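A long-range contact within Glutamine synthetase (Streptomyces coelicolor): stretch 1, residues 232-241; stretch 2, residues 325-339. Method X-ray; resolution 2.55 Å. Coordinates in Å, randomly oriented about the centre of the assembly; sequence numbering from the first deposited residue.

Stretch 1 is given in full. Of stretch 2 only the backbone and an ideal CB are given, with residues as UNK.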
# COMPACT_ATOMS: atom_id res chain seq x y z
N HIS A 232 30.68 -20.98 -22.52
CA HIS A 232 31.48 -22.13 -22.96
C HIS A 232 31.57 -22.10 -24.47
O HIS A 232 30.56 -21.90 -25.16
CB HIS A 232 30.86 -23.45 -22.51
CG HIS A 232 30.97 -23.71 -21.04
ND1 HIS A 232 31.56 -22.81 -20.17
CD2 HIS A 232 30.62 -24.78 -20.29
CE1 HIS A 232 31.54 -23.30 -18.95
NE2 HIS A 232 30.98 -24.50 -18.99
N THR A 233 32.78 -22.33 -24.98
CA THR A 233 33.02 -22.24 -26.41
C THR A 233 33.46 -23.60 -26.98
O THR A 233 34.42 -24.22 -26.51
CB THR A 233 34.05 -21.15 -26.73
OG1 THR A 233 33.63 -19.93 -26.12
CG2 THR A 233 34.15 -20.97 -28.24
N ASN A 234 32.71 -24.04 -27.98
CA ASN A 234 32.97 -25.29 -28.68
C ASN A 234 33.72 -24.99 -29.96
O ASN A 234 33.33 -24.11 -30.74
CB ASN A 234 31.65 -26.00 -29.00
CG ASN A 234 30.82 -26.28 -27.75
OD1 ASN A 234 31.28 -26.93 -26.81
ND2 ASN A 234 29.60 -25.74 -27.73
N PHE A 235 34.80 -25.72 -30.16
CA PHE A 235 35.70 -25.44 -31.26
C PHE A 235 36.24 -26.67 -31.97
O PHE A 235 36.61 -27.65 -31.32
CB PHE A 235 36.85 -24.59 -30.76
CG PHE A 235 38.01 -24.55 -31.68
CD1 PHE A 235 37.97 -23.78 -32.83
CD2 PHE A 235 39.15 -25.31 -31.41
CE1 PHE A 235 39.06 -23.75 -33.68
CE2 PHE A 235 40.23 -25.28 -32.27
CZ PHE A 235 40.19 -24.50 -33.41
N SER A 236 36.31 -26.59 -33.30
CA SER A 236 36.90 -27.65 -34.11
C SER A 236 37.42 -27.09 -35.43
O SER A 236 37.00 -26.03 -35.89
CB SER A 236 35.91 -28.81 -34.37
OG SER A 236 34.93 -28.49 -35.37
N THR A 237 38.31 -27.86 -36.04
CA THR A 237 38.81 -27.59 -37.37
C THR A 237 38.46 -28.84 -38.15
O THR A 237 38.01 -29.82 -37.55
CB THR A 237 40.34 -27.41 -37.38
OG1 THR A 237 40.96 -28.61 -36.88
CG2 THR A 237 40.77 -26.17 -36.57
N LYS A 238 38.68 -28.82 -39.47
CA LYS A 238 38.34 -29.97 -40.32
C LYS A 238 39.11 -31.20 -39.82
O LYS A 238 38.54 -32.30 -39.72
CB LYS A 238 38.69 -29.67 -41.77
CG LYS A 238 38.20 -30.71 -42.78
CD LYS A 238 38.71 -30.40 -44.20
CE LYS A 238 40.24 -30.41 -44.29
NZ LYS A 238 40.89 -31.76 -44.19
N ALA A 239 40.38 -31.00 -39.48
CA ALA A 239 41.23 -32.06 -38.94
C ALA A 239 40.72 -32.62 -37.61
O ALA A 239 40.72 -33.83 -37.38
CB ALA A 239 42.66 -31.55 -38.79
N MET A 240 40.25 -31.74 -36.74
CA MET A 240 39.70 -32.16 -35.46
C MET A 240 38.42 -32.99 -35.65
O MET A 240 38.18 -33.96 -34.95
CB MET A 240 39.46 -30.96 -34.56
CG MET A 240 40.76 -30.32 -34.10
SD MET A 240 40.51 -28.70 -33.36
CE MET A 240 39.79 -29.18 -31.77
N ARG A 241 37.59 -32.58 -36.60
CA ARG A 241 36.39 -33.35 -36.94
C ARG A 241 36.73 -34.69 -37.59
O ARG A 241 35.94 -35.63 -37.55
CB ARG A 241 35.41 -32.54 -37.80
CG ARG A 241 35.15 -31.15 -37.29
CD ARG A 241 34.08 -30.44 -38.12
NE ARG A 241 34.69 -29.61 -39.17
CZ ARG A 241 35.27 -28.43 -38.96
NH1 ARG A 241 35.37 -27.92 -37.71
NH2 ARG A 241 35.79 -27.76 -39.98
N UNK A 325 36.92 -11.62 -29.49
CA UNK A 325 38.17 -11.91 -28.81
C UNK A 325 38.42 -13.41 -28.52
O UNK A 325 39.47 -13.94 -28.89
CB UNK A 325 38.20 -11.13 -27.49
N UNK A 326 37.45 -14.10 -27.92
CA UNK A 326 37.63 -15.51 -27.59
C UNK A 326 37.83 -16.34 -28.85
O UNK A 326 38.69 -17.23 -28.90
CB UNK A 326 36.43 -16.03 -26.80
N UNK A 327 37.07 -16.01 -29.89
CA UNK A 327 37.22 -16.71 -31.17
C UNK A 327 38.61 -16.45 -31.78
O UNK A 327 39.28 -17.39 -32.22
CB UNK A 327 36.13 -16.27 -32.14
N UNK A 328 39.07 -15.19 -31.74
CA UNK A 328 40.37 -14.84 -32.32
C UNK A 328 41.50 -15.61 -31.63
O UNK A 328 42.37 -16.19 -32.30
CB UNK A 328 40.61 -13.33 -32.21
N UNK A 329 41.45 -15.63 -30.30
CA UNK A 329 42.46 -16.24 -29.46
C UNK A 329 42.56 -17.75 -29.66
O UNK A 329 43.66 -18.32 -29.73
CB UNK A 329 42.16 -15.93 -27.99
N UNK A 330 41.39 -18.40 -29.73
CA UNK A 330 41.35 -19.84 -29.93
C UNK A 330 41.91 -20.20 -31.31
O UNK A 330 42.66 -21.17 -31.44
CB UNK A 330 39.92 -20.36 -29.78
N UNK A 331 41.55 -19.43 -32.33
CA UNK A 331 42.09 -19.66 -33.66
C UNK A 331 43.60 -19.43 -33.70
O UNK A 331 44.35 -20.25 -34.23
CB UNK A 331 41.39 -18.75 -34.67
N UNK A 332 44.06 -18.34 -33.09
CA UNK A 332 45.48 -18.04 -33.13
C UNK A 332 46.24 -19.18 -32.47
O UNK A 332 47.13 -19.77 -33.07
CB UNK A 332 45.78 -16.71 -32.44
N UNK A 333 45.84 -19.50 -31.25
CA UNK A 333 46.59 -20.50 -30.51
C UNK A 333 46.50 -21.90 -31.12
O UNK A 333 47.51 -22.48 -31.52
CB UNK A 333 46.09 -20.54 -29.06
N UNK A 334 45.28 -22.39 -31.29
CA UNK A 334 45.09 -23.77 -31.74
C UNK A 334 45.50 -24.03 -33.19
O UNK A 334 46.26 -24.97 -33.45
CB UNK A 334 43.62 -24.16 -31.57
N UNK A 335 45.03 -23.18 -34.10
CA UNK A 335 45.27 -23.37 -35.53
C UNK A 335 46.76 -23.25 -35.87
O UNK A 335 47.27 -23.94 -36.75
CB UNK A 335 44.46 -22.35 -36.34
N UNK A 336 47.44 -22.38 -35.14
CA UNK A 336 48.87 -22.22 -35.31
C UNK A 336 49.59 -23.49 -34.88
O UNK A 336 50.45 -24.00 -35.59
CB UNK A 336 49.38 -21.02 -34.52
N UNK A 337 49.20 -24.02 -33.72
CA UNK A 337 49.82 -25.23 -33.24
C UNK A 337 49.52 -26.40 -34.17
O UNK A 337 50.41 -27.22 -34.40
CB UNK A 337 49.35 -25.54 -31.82
N UNK A 338 48.32 -26.44 -34.74
CA UNK A 338 47.94 -27.52 -35.68
C UNK A 338 48.71 -27.42 -37.00
O UNK A 338 49.04 -28.43 -37.63
CB UNK A 338 46.44 -27.47 -35.96
N UNK A 339 48.99 -26.19 -37.40
CA UNK A 339 49.77 -25.95 -38.59
C UNK A 339 51.18 -26.51 -38.39
O UNK A 339 51.68 -27.27 -39.24
CB UNK A 339 49.81 -24.46 -38.92

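Stretch 2 is a continuous helix running at 35° to the strand 232-236, its axis 10.2 Å away at closest approach. The i to i-4 hydrogen bonds leave proline no place, and glycine would loosen the helix; beyond that, the selection comes from Thr-233, Phe-235, Thr-237 and Met-240, whose CA-to-CB bonds point toward the helix.

Position 325 finds nothing of stretch 1 within reach, so the contact sets no preference; it is Val-325. At 326 the CB points toward the strand, 4.8 Å from Thr-233 OG1. That gap suits a small or branched aliphatic, or a short polar group. Val-326 fills it, bringing CG2 to 4.0 Å from Thr-233 OG1.

Position 327 points sideways and could take many residues; Thr-327 makes no close contact. Positions 328 and 329 are out of reach and equally unconstrained from this side: Arg-328 and Leu-329.

At 330 the CB points toward the strand and lies 5.0 Å from Phe-235 CD1, with the methyl of Thr-233 further along. A medium-length apolar chain, leucine, isoleucine or methionine, could span this space. It is Leu-330, and its CD1 packs 3.9 Å from Thr-233 CG2.

Position 331 turns sideways and tolerates variety; Val-331 stays just beyond contact range. Positions 332 and 333 are out of reach, and a helix-compatible residue suffices: Asp-332 and Thr-333.

At 334 the ideal CB is already 3.6 Å from Phe-235 CE2. So close an approach favours a small side chain, such as alanine, serine or cysteine. Cys-334 sets its CB 3.7 Å from Phe-235 CE2, while its SG lies 4.9 Å from the ring centroid in an oblique sulfur-aromatic contact.

Position 335 points sideways, its CB 5.3 Å from Thr-237 CG2, so a modest apolar atom beyond CB can close the gap; cysteine or valine would be plausible. The residue is Cys-335: its SG lies 4.0 Å from Thr-237 CG2 and 4.4 Å from Phe-235 CZ, at the edge of the ring.

Positions 336 and 337 are out of reach, so any helix-compatible residue would do: Thr-336, whose OG1 donates to Asp-332 O at 2.8 Å, and Ala-337.

At 338 the CB points toward stretch 1 but has nothing within 5.5 Å, leaving room for a long apolar chain, leucine or methionine. Leu-338 extends CD1 to 3.9 Å from Thr-237 OG1 and 4.1 Å from Met-240 SD. That threonine oxygen also caps the helix beginning at Lys-238, accepting from Met-240 N. Position 339 is out of reach, so the contact leaves it free: Glu-339.

The rule is side-chain packing with lengths matched to each gap, and no hydrogen bond between the stretches.

Stretch 2 325-339: VVTRLLVDTCCTALE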
# COMPACT_ATOMS: atom_id res chain seq x y z
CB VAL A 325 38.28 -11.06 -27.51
CG1 VAL A 325 39.55 -11.39 -26.74
CG2 VAL A 325 38.20 -9.57 -27.86
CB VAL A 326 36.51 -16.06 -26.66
CG1 VAL A 326 35.11 -15.91 -27.29
CG2 VAL A 326 36.81 -17.49 -26.27
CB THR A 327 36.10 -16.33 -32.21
OG1 THR A 327 36.01 -14.91 -32.36
CG2 THR A 327 34.73 -16.91 -31.83
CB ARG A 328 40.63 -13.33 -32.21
CG ARG A 328 41.77 -12.81 -33.10
CD ARG A 328 42.87 -12.08 -32.34
NE ARG A 328 42.31 -11.11 -31.41
CZ ARG A 328 42.94 -10.66 -30.33
NH1 ARG A 328 44.18 -11.06 -30.06
NH2 ARG A 328 42.34 -9.78 -29.53
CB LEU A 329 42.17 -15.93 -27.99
CG LEU A 329 42.41 -14.49 -27.53
CD1 LEU A 329 42.02 -14.33 -26.07
CD2 LEU A 329 43.87 -14.14 -27.75
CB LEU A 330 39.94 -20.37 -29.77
CG LEU A 330 39.57 -20.54 -28.30
CD1 LEU A 330 38.07 -20.81 -28.11
CD2 LEU A 330 40.43 -21.66 -27.68
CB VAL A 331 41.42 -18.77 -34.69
CG1 VAL A 331 42.23 -18.70 -35.96
CG2 VAL A 331 40.01 -19.28 -34.97
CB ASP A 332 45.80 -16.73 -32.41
CG ASP A 332 47.17 -16.17 -32.79
OD1 ASP A 332 48.09 -16.96 -33.06
OD2 ASP A 332 47.33 -14.93 -32.85
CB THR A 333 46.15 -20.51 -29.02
OG1 THR A 333 46.44 -19.24 -28.41
CG2 THR A 333 46.82 -21.66 -28.25
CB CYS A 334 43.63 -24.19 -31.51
SG CYS A 334 43.09 -24.12 -29.80
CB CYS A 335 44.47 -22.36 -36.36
SG CYS A 335 42.70 -22.63 -36.44
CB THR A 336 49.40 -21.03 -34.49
OG1 THR A 336 48.99 -19.81 -35.11
CG2 THR A 336 50.91 -21.06 -34.39
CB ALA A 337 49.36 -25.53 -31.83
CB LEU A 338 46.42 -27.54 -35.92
CG LEU A 338 45.56 -27.95 -34.72
CD1 LEU A 338 44.11 -27.49 -34.87
CD2 LEU A 338 45.65 -29.46 -34.52
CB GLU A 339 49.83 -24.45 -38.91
CG GLU A 339 50.15 -24.10 -40.36
CD GLU A 339 49.92 -22.63 -40.68
OE1 GLU A 339 50.72 -21.80 -40.20
OE2 GLU A 339 48.97 -22.30 -41.44
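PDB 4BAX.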